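Long-range contacts in N-acylethanolamine-hydrolyzing acid amidase subunit beta (Caenorhabditis elegans, PDB 6DY3), which probably forms, with its alpha-subunit partner, a lysosomal amidase that splits N-acylethanolamines such as N-palmitoylethanolamine into ethanolamine and free fatty acid: residues His117-Ser122 and Ile137-Trp142; Leu68-Ser73 and Glu161-Asn166; Ala104-Ala109 and Lys131-Val136. All blocks are in the same frame, centred on the assembly; numbering follows the deposited sequence.

Interaction 1. Residues His117-Ser122 and Ile137-Trp142; sequences HLFSPS and ISRNRW
His117 turns its carbonyl toward the edge of the Arg139 guanidinium; O and NH2 are 2.9 Å apart, but the angle is too poor for a hydrogen bond. Leu118 follows, with its CA-H pointing at Trp142 O and CD2 resting on Trp142 CB. The same carbonyl oxygen accepts from Phe119 N at 3.2 Å, nearly straight (163°) and in the carbonyl plane, so Trp142, entered through a cis peptide, is tied by its backbone. Phe119 holds CG anti to its backbone N (chi1 -161°), turning the ring so that CD2 lies 3.6 Å from Arg139 CG; CB lies against Arg139 NE and NH2. A water accepts from Arg139 NE and donates to the carbonyl oxygens of Phe119 and Asn140. Ser120 O takes the hydroxyl of Ser122, its OG 3.0 Å away. Pro121 brings CG to within 3.6 Å of Trp142 CZ3, while Arg141 CG sits over the centre of one face of the indole. Ser122 opens strand 122-127 as an antiparallel hydrogen-bonded pair with Arg139: Arg139 N reaches Ser122 O at 2.9 Å, and the return bond is weak. Arg139 NH1 is taken by the Phe113 and Arg115 carbonyls. Surrounded by backbone oxygens and a water, the buried guanidinium probably stays charged, and it ties the loop after helix 106-113 to the sheet.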
ATOM      1  N   HIS B 117      -4.275  17.370  -8.357  1.00 49.72           N
ATOM      2  CA  HIS B 117      -3.229  17.177  -9.349  1.00 47.51           C
ATOM      3  C   HIS B 117      -3.375  15.771  -9.904  1.00 42.60           C
ATOM      4  O   HIS B 117      -4.088  14.939  -9.341  1.00 40.22           O
ATOM      5  CB  HIS B 117      -1.834  17.406  -8.752  1.00 47.82           C
ATOM      6  CG  HIS B 117      -1.597  16.684  -7.463  1.00 46.35           C
ATOM      7  ND1 HIS B 117      -1.937  15.363  -7.272  1.00 44.99           N
ATOM      8  CD2 HIS B 117      -1.062  17.107  -6.294  1.00 48.60           C
ATOM      9  CE1 HIS B 117      -1.615  15.000  -6.043  1.00 44.77           C
ATOM     10  NE2 HIS B 117      -1.083  16.040  -5.428  1.00 47.71           N
ATOM     11  N   LEU B 118      -2.706  15.521 -11.026  1.00 38.54           N
ATOM     12  CA  LEU B 118      -2.757  14.197 -11.634  1.00 35.56           C
ATOM     13  C   LEU B 118      -2.332  13.140 -10.625  1.00 37.58           C
ATOM     14  O   LEU B 118      -1.239  13.208 -10.054  1.00 33.07           O
ATOM     15  CB  LEU B 118      -1.867  14.139 -12.878  1.00 35.39           C
ATOM     16  CG  LEU B 118      -2.447  14.703 -14.178  1.00 39.62           C
ATOM     17  CD1 LEU B 118      -1.404  14.633 -15.273  1.00 42.63           C
ATOM     18  CD2 LEU B 118      -3.714  13.971 -14.612  1.00 40.79           C
ATOM     19  N   PHE B 119      -3.206  12.165 -10.399  1.00 46.44           N
ATOM     20  CA  PHE B 119      -2.892  11.060  -9.511  1.00 44.13           C
ATOM     21  C   PHE B 119      -3.670   9.839  -9.970  1.00 43.63           C
ATOM     22  O   PHE B 119      -4.831   9.948 -10.374  1.00 44.59           O
ATOM     23  CB  PHE B 119      -3.222  11.392  -8.057  1.00 42.38           C
ATOM     24  CG  PHE B 119      -2.517  10.517  -7.073  1.00 41.18           C
ATOM     25  CD1 PHE B 119      -1.225  10.814  -6.669  1.00 42.82           C
ATOM     26  CD2 PHE B 119      -3.139   9.389  -6.559  1.00 41.83           C
ATOM     27  CE1 PHE B 119      -0.567  10.002  -5.763  1.00 44.58           C
ATOM     28  CE2 PHE B 119      -2.489   8.566  -5.651  1.00 39.91           C
ATOM     29  CZ  PHE B 119      -1.203   8.869  -5.251  1.00 42.69           C
ATOM     30  N   SER B 120      -3.018   8.688  -9.922  1.00 40.91           N
ATOM     31  CA  SER B 120      -3.638   7.468 -10.402  1.00 36.51           C
ATOM     32  C   SER B 120      -4.904   7.190  -9.592  1.00 37.56           C
ATOM     33  O   SER B 120      -4.887   7.334  -8.359  1.00 35.51           O
ATOM     34  CB  SER B 120      -2.661   6.302 -10.286  1.00 36.39           C
ATOM     35  OG  SER B 120      -3.155   5.146 -10.941  1.00 42.07           O
ATOM     36  N   PRO B 121      -6.017   6.826 -10.231  1.00 35.91           N
ATOM     37  CA  PRO B 121      -7.238   6.551  -9.465  1.00 33.39           C
ATOM     38  C   PRO B 121      -6.990   5.468  -8.425  1.00 30.44           C
ATOM     39  O   PRO B 121      -6.364   4.443  -8.701  1.00 27.85           O
ATOM     40  CB  PRO B 121      -8.238   6.104 -10.536  1.00 32.91           C
ATOM     41  CG  PRO B 121      -7.747   6.723 -11.787  1.00 34.78           C
ATOM     42  CD  PRO B 121      -6.252   6.716 -11.679  1.00 35.82           C
ATOM     43  N   SER B 122      -7.470   5.714  -7.215  1.00 32.68           N
ATOM     44  CA  SER B 122      -7.172   4.837  -6.095  1.00 34.60           C
ATOM     45  C   SER B 122      -8.003   5.297  -4.904  1.00 31.85           C
ATOM     46  O   SER B 122      -8.672   6.332  -4.949  1.00 27.82           O
ATOM     47  CB  SER B 122      -5.677   4.853  -5.766  1.00 34.51           C
ATOM     48  OG  SER B 122      -5.231   6.181  -5.564  1.00 35.13           O
ATOM     49  N   ILE B 137     -10.014   8.619   1.058  1.00 33.53           N
ATOM     50  CA  ILE B 137      -9.776   9.617   0.021  1.00 35.47           C
ATOM     51  C   ILE B 137      -9.925   8.933  -1.330  1.00 36.52           C
ATOM     52  O   ILE B 137      -9.194   7.985  -1.643  1.00 36.61           O
ATOM     53  CB  ILE B 137      -8.391  10.262   0.166  1.00 34.64           C
ATOM     54  CG1 ILE B 137      -8.275  10.954   1.527  1.00 38.88           C
ATOM     55  CG2 ILE B 137      -8.131  11.238  -0.987  1.00 36.09           C
ATOM     56  CD1 ILE B 137      -6.886  11.467   1.849  1.00 39.11           C
ATOM     57  N   SER B 138     -10.864   9.415  -2.133  1.00 37.39           N
ATOM     58  CA  SER B 138     -11.126   8.853  -3.450  1.00 39.64           C
ATOM     59  C   SER B 138     -10.409   9.705  -4.488  1.00 39.56           C
ATOM     60  O   SER B 138     -10.823  10.835  -4.764  1.00 40.48           O
ATOM     61  CB  SER B 138     -12.625   8.804  -3.732  1.00 41.61           C
ATOM     62  OG  SER B 138     -13.287   8.062  -2.727  1.00 47.88           O
ATOM     63  N   ARG B 139      -9.333   9.166  -5.053  1.00 35.55           N
ATOM     64  CA  ARG B 139      -8.657   9.810  -6.172  1.00 35.05           C
ATOM     65  C   ARG B 139      -9.423   9.455  -7.437  1.00 38.50           C
ATOM     66  O   ARG B 139      -9.464   8.287  -7.843  1.00 35.63           O
ATOM     67  CB  ARG B 139      -7.200   9.358  -6.259  1.00 34.03           C
ATOM     68  CG  ARG B 139      -6.371   9.704  -5.029  1.00 31.76           C
ATOM     69  CD  ARG B 139      -6.370  11.202  -4.742  1.00 32.87           C
ATOM     70  NE  ARG B 139      -6.111  12.001  -5.936  1.00 34.35           N
ATOM     71  CZ  ARG B 139      -5.802  13.292  -5.922  1.00 37.09           C
ATOM     72  NH1 ARG B 139      -5.702  13.943  -4.775  1.00 39.52           N
ATOM     73  NH2 ARG B 139      -5.587  13.929  -7.059  1.00 38.67           N
ATOM     74  N   ASN B 140     -10.029  10.458  -8.061  1.00 47.83           N
ATOM     75  CA  ASN B 140     -10.892  10.245  -9.211  1.00 52.70           C
ATOM     76  C   ASN B 140     -10.116  10.462 -10.500  1.00 53.49           C
ATOM     77  O   ASN B 140      -8.983  10.947 -10.503  1.00 53.09           O
ATOM     78  CB  ASN B 140     -12.104  11.181  -9.157  1.00 55.75           C
ATOM     79  CG  ASN B 140     -12.931  10.996  -7.903  1.00 56.36           C
ATOM     80  OD1 ASN B 140     -13.208   9.871  -7.491  1.00 55.87           O
ATOM     81  ND2 ASN B 140     -13.321  12.103  -7.280  1.00 58.33           N
ATOM     82  N   ARG B 141     -10.748  10.088 -11.605  1.00 59.10           N
ATOM     83  CA  ARG B 141     -10.201  10.339 -12.925  1.00 64.17           C
ATOM     84  C   ARG B 141     -10.296  11.844 -13.226  1.00 64.76           C
ATOM     85  O   ARG B 141     -11.413  12.364 -13.348  1.00 66.89           O
ATOM     86  CB  ARG B 141     -10.954   9.542 -13.982  1.00 67.87           C
ATOM     87  CG  ARG B 141     -10.722   8.048 -13.894  1.00 67.48           C
ATOM     88  CD  ARG B 141     -11.594   7.306 -14.885  1.00 68.81           C
ATOM     89  NE  ARG B 141     -11.228   5.897 -14.999  1.00 70.86           N
ATOM     90  CZ  ARG B 141     -11.914   5.001 -15.708  1.00 72.34           C
ATOM     91  NH1 ARG B 141     -13.010   5.367 -16.363  1.00 71.02           N
ATOM     92  NH2 ARG B 141     -11.502   3.737 -15.763  1.00 73.47           N
ATOM     93  N   TRP B 142      -9.173  12.565 -13.347  1.00 60.75           N
ATOM     94  CA  TRP B 142      -7.801  12.054 -13.178  1.00 56.24           C
ATOM     95  C   TRP B 142      -6.997  12.964 -12.268  1.00 52.20           C
ATOM     96  O   TRP B 142      -5.795  12.769 -12.101  1.00 51.23           O
ATOM     97  CB  TRP B 142      -7.109  11.934 -14.537  1.00 57.84           C
ATOM     98  CG  TRP B 142      -7.781  10.969 -15.469  1.00 57.99           C
ATOM     99  CD1 TRP B 142      -8.715  11.262 -16.417  1.00 58.42           C
ATOM    100  CD2 TRP B 142      -7.561   9.554 -15.547  1.00 54.75           C
ATOM    101  NE1 TRP B 142      -9.096  10.119 -17.076  1.00 58.83           N
ATOM    102  CE2 TRP B 142      -8.404   9.056 -16.560  1.00 54.95           C
ATOM    103  CE3 TRP B 142      -6.736   8.663 -14.859  1.00 51.54           C
ATOM    104  CZ2 TRP B 142      -8.443   7.707 -16.904  1.00 52.10           C
ATOM    105  CZ3 TRP B 142      -6.778   7.323 -15.198  1.00 50.52           C
ATOM    106  CH2 TRP B 142      -7.626   6.858 -16.213  1.00 49.53           C
TER
HETATM  107  O   HOH W   1      -6.668  11.698  -8.968  1.00 36.38           O

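Interaction 2. Residues Leu68-Ser73 and Glu161-Asn166; sequences LNARYS and ETNFDN
Ala70 O is gripped twice by a single residue: Asn163 ND2 donates to it at 2.8 Å, in the carbonyl plane and on a lone pair, and Asn163 CA adds a C-H...O contact. The bond is straight (164°) and lies close to the plane of the Asn163 amide, which fixes that amide's rotation and turns OD1 to the other side, where it accepts from Cys1 N and Arg174 NH2. The backbone answers next door, as Tyr72 N points at Asn163 O, 2.8 Å away and nearly along the C=O axis. Asn69, the last residue but one of strand 64-70, sends ND2 to Thr162 O at 3.2 Å, approaching from above the carbonyl plane, while its OD1 takes Ser3 OG. Beyond the strand the Tyr72 ring runs alongside Asn163, CD2 3.8 Å from its CB, and Phe164 CE1 meets the edge of the tyrosine ring. Asn163 CB also sits over one face of Phe164. The Tyr72 hydroxyl continues to Asp100 of the alpha subunit. At the outer end the extended Arg71 crosses Asp165 at about a right angle; NE to OD2, 3.1 Å, is a salt bridge with a weak hydrogen bond, and the hydroxyl of Ser73 lies beside the same carboxylate. Arg71 NH1 is hydrogen-bonded to Asn140 OD1, so Asp165 takes the NE side of the guanidinium. A water donates to Tyr72 O and accepts weakly from Asp165 N. In Ntn hydrolases the amino group of the N-terminal nucleophile acts as the general base. Asn163, thought important for activity, is thus a first-shell residue holding the amine of the probable nucleophile Cys1, and Ala70 O is the second-shell acceptor that orients it.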
ATOM      1  N   LEU B  68      -3.102   2.258   0.598  1.00 27.85           N
ATOM      2  CA  LEU B  68      -3.618   2.605  -0.719  1.00 31.16           C
ATOM      3  C   LEU B  68      -4.231   1.378  -1.380  1.00 31.23           C
ATOM      4  O   LEU B  68      -3.608   0.314  -1.425  1.00 27.90           O
ATOM      5  CB  LEU B  68      -2.516   3.178  -1.612  1.00 32.04           C
ATOM      6  CG  LEU B  68      -2.985   3.629  -2.993  1.00 29.92           C
ATOM      7  CD1 LEU B  68      -2.406   4.988  -3.341  1.00 26.24           C
ATOM      8  CD2 LEU B  68      -2.605   2.592  -4.039  1.00 31.81           C
ATOM      9  N   ASN B  69      -5.457   1.534  -1.875  1.00 31.02           N
ATOM     10  CA  ASN B  69      -6.127   0.523  -2.677  1.00 29.17           C
ATOM     11  C   ASN B  69      -6.182   0.996  -4.124  1.00 28.81           C
ATOM     12  O   ASN B  69      -6.569   2.136  -4.397  1.00 28.48           O
ATOM     13  CB  ASN B  69      -7.544   0.256  -2.168  1.00 30.50           C
ATOM     14  CG  ASN B  69      -7.569  -0.325  -0.769  1.00 35.09           C
ATOM     15  OD1 ASN B  69      -6.545  -0.371  -0.081  1.00 38.69           O
ATOM     16  ND2 ASN B  69      -8.749  -0.772  -0.337  1.00 31.86           N
ATOM     17  N   ALA B  70      -5.809   0.119  -5.045  1.00 32.14           N
ATOM     18  CA  ALA B  70      -5.992   0.429  -6.449  1.00 32.61           C
ATOM     19  C   ALA B  70      -7.479   0.519  -6.750  1.00 35.37           C
ATOM     20  O   ALA B  70      -8.306  -0.134  -6.108  1.00 36.81           O
ATOM     21  CB  ALA B  70      -5.333  -0.632  -7.324  1.00 31.75           C
ATOM     22  N   ARG B  71      -7.821   1.357  -7.724  1.00 36.84           N
ATOM     23  CA  ARG B  71      -9.209   1.605  -8.089  1.00 36.99           C
ATOM     24  C   ARG B  71      -9.380   1.212  -9.546  1.00 38.07           C
ATOM     25  O   ARG B  71      -8.734   1.787 -10.428  1.00 35.91           O
ATOM     26  CB  ARG B  71      -9.579   3.072  -7.871  1.00 37.28           C
ATOM     27  CG  ARG B  71     -11.056   3.363  -7.858  1.00 39.33           C
ATOM     28  CD  ARG B  71     -11.281   4.829  -7.553  1.00 40.63           C
ATOM     29  NE  ARG B  71     -12.693   5.185  -7.514  1.00 44.70           N
ATOM     30  CZ  ARG B  71     -13.136   6.427  -7.372  1.00 48.23           C
ATOM     31  NH1 ARG B  71     -12.273   7.429  -7.260  1.00 46.90           N
ATOM     32  NH2 ARG B  71     -14.439   6.672  -7.342  1.00 52.12           N
ATOM     33  N   TYR B  72     -10.246   0.233  -9.789  1.00 41.08           N
ATOM     34  CA  TYR B  72     -10.481  -0.301 -11.124  1.00 43.90           C
ATOM     35  C   TYR B  72     -11.910   0.004 -11.538  1.00 51.64           C
ATOM     36  O   TYR B  72     -12.861  -0.462 -10.901  1.00 46.75           O
ATOM     37  CB  TYR B  72     -10.225  -1.810 -11.173  1.00 41.05           C
ATOM     38  CG  TYR B  72      -8.881  -2.219 -10.624  1.00 37.48           C
ATOM     39  CD1 TYR B  72      -7.709  -1.859 -11.278  1.00 35.55           C
ATOM     40  CD2 TYR B  72      -8.783  -2.980  -9.462  1.00 35.02           C
ATOM     41  CE1 TYR B  72      -6.471  -2.232 -10.786  1.00 35.44           C
ATOM     42  CE2 TYR B  72      -7.551  -3.363  -8.961  1.00 33.51           C
ATOM     43  CZ  TYR B  72      -6.395  -2.985  -9.630  1.00 36.53           C
ATOM     44  OH  TYR B  72      -5.157  -3.352  -9.147  1.00 37.42           O
ATOM     45  N   SER B  73     -12.054   0.763 -12.611  1.00 67.42           N
ATOM     46  CA  SER B  73     -13.349   1.063 -13.193  1.00 76.95           C
ATOM     47  C   SER B  73     -13.418   0.393 -14.560  1.00 76.85           C
ATOM     48  O   SER B  73     -12.469  -0.263 -15.005  1.00 76.28           O
ATOM     49  CB  SER B  73     -13.556   2.577 -13.294  1.00 76.78           C
ATOM     50  OG  SER B  73     -13.445   3.202 -12.021  1.00 74.82           O
ATOM     51  N   GLU B 161     -13.294  -0.037   2.348  1.00 33.58           N
ATOM     52  CA  GLU B 161     -13.135   0.213   0.927  1.00 36.82           C
ATOM     53  C   GLU B 161     -12.302  -0.904   0.310  1.00 34.81           C
ATOM     54  O   GLU B 161     -11.409  -1.457   0.953  1.00 37.70           O
ATOM     55  CB  GLU B 161     -12.489   1.590   0.681  1.00 38.44           C
ATOM     56  CG  GLU B 161     -12.702   2.138  -0.721  1.00 42.94           C
ATOM     57  CD  GLU B 161     -14.172   2.150  -1.128  1.00 46.35           C
ATOM     58  OE1 GLU B 161     -14.927   3.001  -0.605  1.00 47.05           O
ATOM     59  OE2 GLU B 161     -14.576   1.299  -1.955  1.00 46.00           O
ATOM     60  N   THR B 162     -12.607  -1.239  -0.950  1.00 30.93           N
ATOM     61  CA  THR B 162     -11.834  -2.238  -1.680  1.00 28.35           C
ATOM     62  C   THR B 162     -11.311  -1.588  -2.954  1.00 28.43           C
ATOM     63  O   THR B 162     -10.656  -0.553  -2.875  1.00 32.77           O
ATOM     64  CB  THR B 162     -12.653  -3.500  -1.912  1.00 31.45           C
ATOM     65  OG1 THR B 162     -13.822  -3.177  -2.680  1.00 36.14           O
ATOM     66  CG2 THR B 162     -13.074  -4.113  -0.606  1.00 32.22           C
ATOM     67  N   ASN B 163     -11.583  -2.171  -4.128  1.00 30.65           N
ATOM     68  CA  ASN B 163     -10.955  -1.784  -5.380  1.00 30.14           C
ATOM     69  C   ASN B 163     -11.908  -1.189  -6.409  1.00 28.32           C
ATOM     70  O   ASN B 163     -11.440  -0.714  -7.448  1.00 33.29           O
ATOM     71  CB  ASN B 163     -10.278  -3.008  -6.013  1.00 34.91           C
ATOM     72  CG  ASN B 163      -9.143  -3.533  -5.176  1.00 35.12           C
ATOM     73  OD1 ASN B 163      -9.105  -4.723  -4.849  1.00 34.96           O
ATOM     74  ND2 ASN B 163      -8.205  -2.656  -4.825  1.00 33.76           N
ATOM     75  N   PHE B 164     -13.214  -1.228  -6.187  1.00 28.87           N
ATOM     76  CA  PHE B 164     -14.169  -0.912  -7.240  1.00 31.78           C
ATOM     77  C   PHE B 164     -15.081   0.238  -6.823  1.00 38.95           C
ATOM     78  O   PHE B 164     -14.954   0.804  -5.736  1.00 38.84           O
ATOM     79  CB  PHE B 164     -14.994  -2.152  -7.594  1.00 34.12           C
ATOM     80  CG  PHE B 164     -14.172  -3.403  -7.757  1.00 31.03           C
ATOM     81  CD1 PHE B 164     -13.356  -3.578  -8.859  1.00 28.66           C
ATOM     82  CD2 PHE B 164     -14.239  -4.414  -6.819  1.00 32.20           C
ATOM     83  CE1 PHE B 164     -12.610  -4.719  -9.011  1.00 27.08           C
ATOM     84  CE2 PHE B 164     -13.494  -5.566  -6.970  1.00 31.19           C
ATOM     85  CZ  PHE B 164     -12.681  -5.716  -8.071  1.00 29.54           C
ATOM     86  N   ASP B 165     -15.984   0.603  -7.737  1.00 49.20           N
ATOM     87  CA  ASP B 165     -17.021   1.602  -7.489  1.00 55.42           C
ATOM     88  C   ASP B 165     -18.300   1.173  -8.208  1.00 50.68           C
ATOM     89  O   ASP B 165     -18.333   0.155  -8.908  1.00 51.90           O
ATOM     90  CB  ASP B 165     -16.558   3.004  -7.917  1.00 57.00           C
ATOM     91  CG  ASP B 165     -15.787   2.991  -9.212  1.00 63.16           C
ATOM     92  OD1 ASP B 165     -16.133   2.180 -10.095  1.00 71.65           O
ATOM     93  OD2 ASP B 165     -14.836   3.792  -9.347  1.00 62.16           O
ATOM     94  N   ASN B 166     -19.361   1.950  -8.021  1.00 43.66           N
ATOM     95  CA  ASN B 166     -20.648   1.744  -8.712  1.00 43.84           C
ATOM     96  C   ASN B 166     -21.154   0.333  -8.389  1.00 43.60           C
ATOM     97  O   ASN B 166     -20.988  -0.137  -7.253  1.00 45.96           O
ATOM     98  CB  ASN B 166     -20.454   2.039 -10.178  1.00 45.40           C
ATOM     99  CG  ASN B 166     -20.099   3.489 -10.430  1.00 48.12           C
ATOM    100  OD1 ASN B 166     -20.746   4.398  -9.903  1.00 48.93           O
ATOM    101  ND2 ASN B 166     -19.041   3.713 -11.201  1.00 48.42           N
TER
HETATM  102  O   HOH W   2     -15.402  -1.131 -10.586  1.00 26.66           O

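Interaction 3. Residues Ala104-Ala109 and Lys131-Val136; sequences ATYTEA and KNEGVV
Asn132 comes no closer than the fringe of the tyrosine, but its carbonyl matters for the turn: Gly134 N donates weakly to Asn132 O, closing an inverse gamma turn centred on Glu133. Glu133 itself does most of the touching. Its CB stands 3.7 Å from the centroid of the Tyr106 ring and only 7° off the ring normal, a CH-pi contact over the face. From there the chain runs, extended beyond CG, back along the ring in the direction opposite to the tyrosine, until CD lies 3.5 Å from Tyr106 CD2. Carboxylate and ring are stacked with their planes 21° apart. OE1 accepts from the backbone N-H groups of Ile129 and Lys130, which probably help to keep the carboxylate over the ring.

Tyr106 is the first residue of helix 106-113, whose N-terminus is fixed by a capping box: Thr105 OG1 accepts from Glu108 N, and Glu108 OE1 accepts from Thr105 N, both weakly. The helix belongs to the layer packed on the seven-stranded antiparallel sheet of this Ntn-hydrolase fold, and Tyr106, with CG anti to its backbone N (chi1 167°), reaches across to the start of strand 134-139.

At Gly134 the tyrosine hydroxyl comes near the backbone, OH to N 3.2 Å, at an angle too poor for a bond. Val135, with CG1 in the crowded position between its N and carbonyl carbon, meets the tip of the ring, CG1 lying 3.4 Å from Tyr106 OH. Both side chains also pack on Val126 of the adjacent strand 122-127.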
ATOM      1  N   ALA B 104       3.827  15.494   9.157  1.00 56.75           N
ATOM      2  CA  ALA B 104       3.965  15.008  10.524  1.00 55.30           C
ATOM      3  C   ALA B 104       2.642  14.647  11.190  1.00 55.53           C
ATOM      4  O   ALA B 104       2.632  13.800  12.092  1.00 55.99           O
ATOM      5  CB  ALA B 104       4.681  16.057  11.376  1.00 54.25           C
ATOM      6  N   THR B 105       1.532  15.260  10.788  1.00 53.50           N
ATOM      7  CA  THR B 105       0.256  15.052  11.459  1.00 50.46           C
ATOM      8  C   THR B 105      -0.778  14.483  10.494  1.00 46.26           C
ATOM      9  O   THR B 105      -0.665  14.607   9.272  1.00 42.86           O
ATOM     10  CB  THR B 105      -0.271  16.360  12.071  1.00 50.06           C
ATOM     11  OG1 THR B 105      -0.479  17.332  11.039  1.00 49.09           O
ATOM     12  CG2 THR B 105       0.716  16.905  13.086  1.00 50.47           C
ATOM     13  N   TYR B 106      -1.801  13.852  11.077  1.00 48.94           N
ATOM     14  CA  TYR B 106      -2.904  13.311  10.290  1.00 45.33           C
ATOM     15  C   TYR B 106      -3.476  14.372   9.361  1.00 48.30           C
ATOM     16  O   TYR B 106      -3.674  14.129   8.165  1.00 51.16           O
ATOM     17  CB  TYR B 106      -3.988  12.770  11.225  1.00 41.84           C
ATOM     18  CG  TYR B 106      -5.314  12.465  10.558  1.00 43.85           C
ATOM     19  CD1 TYR B 106      -5.610  11.180  10.111  1.00 43.04           C
ATOM     20  CD2 TYR B 106      -6.275  13.452  10.389  1.00 44.26           C
ATOM     21  CE1 TYR B 106      -6.820  10.895   9.506  1.00 41.41           C
ATOM     22  CE2 TYR B 106      -7.491  13.175   9.782  1.00 41.10           C
ATOM     23  CZ  TYR B 106      -7.760  11.897   9.343  1.00 41.30           C
ATOM     24  OH  TYR B 106      -8.972  11.615   8.742  1.00 39.82           O
ATOM     25  N   THR B 107      -3.745  15.562   9.895  1.00 50.14           N
ATOM     26  CA  THR B 107      -4.343  16.615   9.083  1.00 53.58           C
ATOM     27  C   THR B 107      -3.428  17.013   7.932  1.00 51.91           C
ATOM     28  O   THR B 107      -3.898  17.304   6.827  1.00 47.98           O
ATOM     29  CB  THR B 107      -4.665  17.827   9.956  1.00 57.97           C
ATOM     30  OG1 THR B 107      -5.440  17.406  11.084  1.00 59.01           O
ATOM     31  CG2 THR B 107      -5.451  18.864   9.161  1.00 58.11           C
ATOM     32  N   GLU B 108      -2.116  17.052   8.177  1.00 55.72           N
ATOM     33  CA  GLU B 108      -1.182  17.391   7.109  1.00 59.18           C
ATOM     34  C   GLU B 108      -1.163  16.314   6.034  1.00 57.19           C
ATOM     35  O   GLU B 108      -1.121  16.622   4.836  1.00 55.80           O
ATOM     36  CB  GLU B 108       0.219  17.601   7.682  1.00 62.27           C
ATOM     37  CG  GLU B 108       0.398  18.918   8.412  1.00 67.01           C
ATOM     38  CD  GLU B 108       1.735  19.022   9.126  1.00 69.59           C
ATOM     39  OE1 GLU B 108       2.197  18.011   9.696  1.00 67.54           O
ATOM     40  OE2 GLU B 108       2.330  20.117   9.103  1.00 73.57           O
ATOM     41  N   ALA B 109      -1.204  15.045   6.441  1.00 55.95           N
ATOM     42  CA  ALA B 109      -1.176  13.958   5.470  1.00 52.60           C
ATOM     43  C   ALA B 109      -2.448  13.931   4.632  1.00 49.03           C
ATOM     44  O   ALA B 109      -2.390  13.706   3.417  1.00 50.61           O
ATOM     45  CB  ALA B 109      -0.976  12.623   6.188  1.00 50.57           C
ATOM     46  N   LYS B 131     -10.475  12.574  17.369  1.00 52.48           N
ATOM     47  CA  LYS B 131     -11.830  12.151  17.052  1.00 48.81           C
ATOM     48  C   LYS B 131     -12.110  12.265  15.561  1.00 48.93           C
ATOM     49  O   LYS B 131     -11.729  13.241  14.910  1.00 46.51           O
ATOM     50  CB  LYS B 131     -12.837  12.984  17.838  1.00 50.97           C
ATOM     51  CG  LYS B 131     -14.291  12.667  17.543  1.00 51.43           C
ATOM     52  CD  LYS B 131     -15.207  13.638  18.268  1.00 55.60           C
ATOM     53  CE  LYS B 131     -16.668  13.357  17.979  1.00 60.34           C
ATOM     54  NZ  LYS B 131     -17.534  14.458  18.476  1.00 65.97           N
ATOM     55  N   ASN B 132     -12.800  11.254  15.026  1.00 53.06           N
ATOM     56  CA  ASN B 132     -13.222  11.211  13.629  1.00 49.77           C
ATOM     57  C   ASN B 132     -12.046  11.312  12.670  1.00 48.28           C
ATOM     58  O   ASN B 132     -12.234  11.603  11.485  1.00 52.61           O
ATOM     59  CB  ASN B 132     -14.246  12.311  13.325  1.00 50.13           C
ATOM     60  CG  ASN B 132     -15.644  11.957  13.810  1.00 51.92           C
ATOM     61  OD1 ASN B 132     -16.042  10.793  13.807  1.00 48.87           O
ATOM     62  ND2 ASN B 132     -16.394  12.965  14.231  1.00 54.91           N
ATOM     63  N   GLU B 133     -10.828  11.070  13.155  1.00 44.74           N
ATOM     64  CA  GLU B 133      -9.642  11.109  12.302  1.00 43.99           C
ATOM     65  C   GLU B 133      -9.507   9.759  11.596  1.00 43.74           C
ATOM     66  O   GLU B 133      -8.642   8.933  11.895  1.00 42.73           O
ATOM     67  CB  GLU B 133      -8.400  11.462  13.105  1.00 44.51           C
ATOM     68  CG  GLU B 133      -8.312  12.941  13.450  1.00 48.73           C
ATOM     69  CD  GLU B 133      -6.916  13.383  13.863  1.00 49.15           C
ATOM     70  OE1 GLU B 133      -6.105  12.521  14.265  1.00 47.80           O
ATOM     71  OE2 GLU B 133      -6.637  14.600  13.808  1.00 49.67           O
ATOM     72  N   GLY B 134     -10.426   9.536  10.661  1.00 44.70           N
ATOM     73  CA  GLY B 134     -10.398   8.389   9.778  1.00 41.32           C
ATOM     74  C   GLY B 134     -11.133   8.730   8.498  1.00 39.81           C
ATOM     75  O   GLY B 134     -12.300   9.126   8.545  1.00 42.79           O
ATOM     76  N   VAL B 135     -10.470   8.605   7.350  1.00 35.15           N
ATOM     77  CA  VAL B 135     -11.032   9.081   6.094  1.00 34.30           C
ATOM     78  C   VAL B 135     -10.664   8.132   4.963  1.00 32.65           C
ATOM     79  O   VAL B 135      -9.588   7.528   4.951  1.00 32.56           O
ATOM     80  CB  VAL B 135     -10.544  10.510   5.764  1.00 36.96           C
ATOM     81  CG1 VAL B 135      -9.031  10.525   5.519  1.00 33.75           C
ATOM     82  CG2 VAL B 135     -11.291  11.062   4.561  1.00 40.65           C
ATOM     83  N   VAL B 136     -11.579   8.003   4.009  1.00 31.58           N
ATOM     84  CA  VAL B 136     -11.293   7.397   2.716  1.00 30.02           C
ATOM     85  C   VAL B 136     -11.167   8.531   1.715  1.00 31.84           C
ATOM     86  O   VAL B 136     -12.091   9.338   1.566  1.00 33.17           O
ATOM     87  CB  VAL B 136     -12.388   6.405   2.293  1.00 29.46           C
ATOM     88  CG1 VAL B 136     -12.187   5.966   0.853  1.00 29.00           C
ATOM     89  CG2 VAL B 136     -12.386   5.194   3.207  1.00 28.57           C
TER

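How the interactions relate
Along the chain the segments run 68-73, 104-109, 117-122, 131-136, 137-142 and 161-166, so interactions 1 and 3 alternate between the two segments of interaction 2. All reach the seven-stranded sheet, where strands 64-70, 122-127 and 134-139 are successive neighbours; interactions 1 and 3 take opposite ends of strand 134-139, their centres about 18 Å apart. Interactions 1 and 2, their centres about 11 Å apart, are joined by Arg71, whose NH1 bonds to Asn140 and weakly to Arg139 O. Interaction 2 links this sheet to strand 158-161 of the other one, beside the probable catalytic centre; interaction 3, where helix 106-113 meets the sheet, has its centre about 20 Å from that of interaction 2.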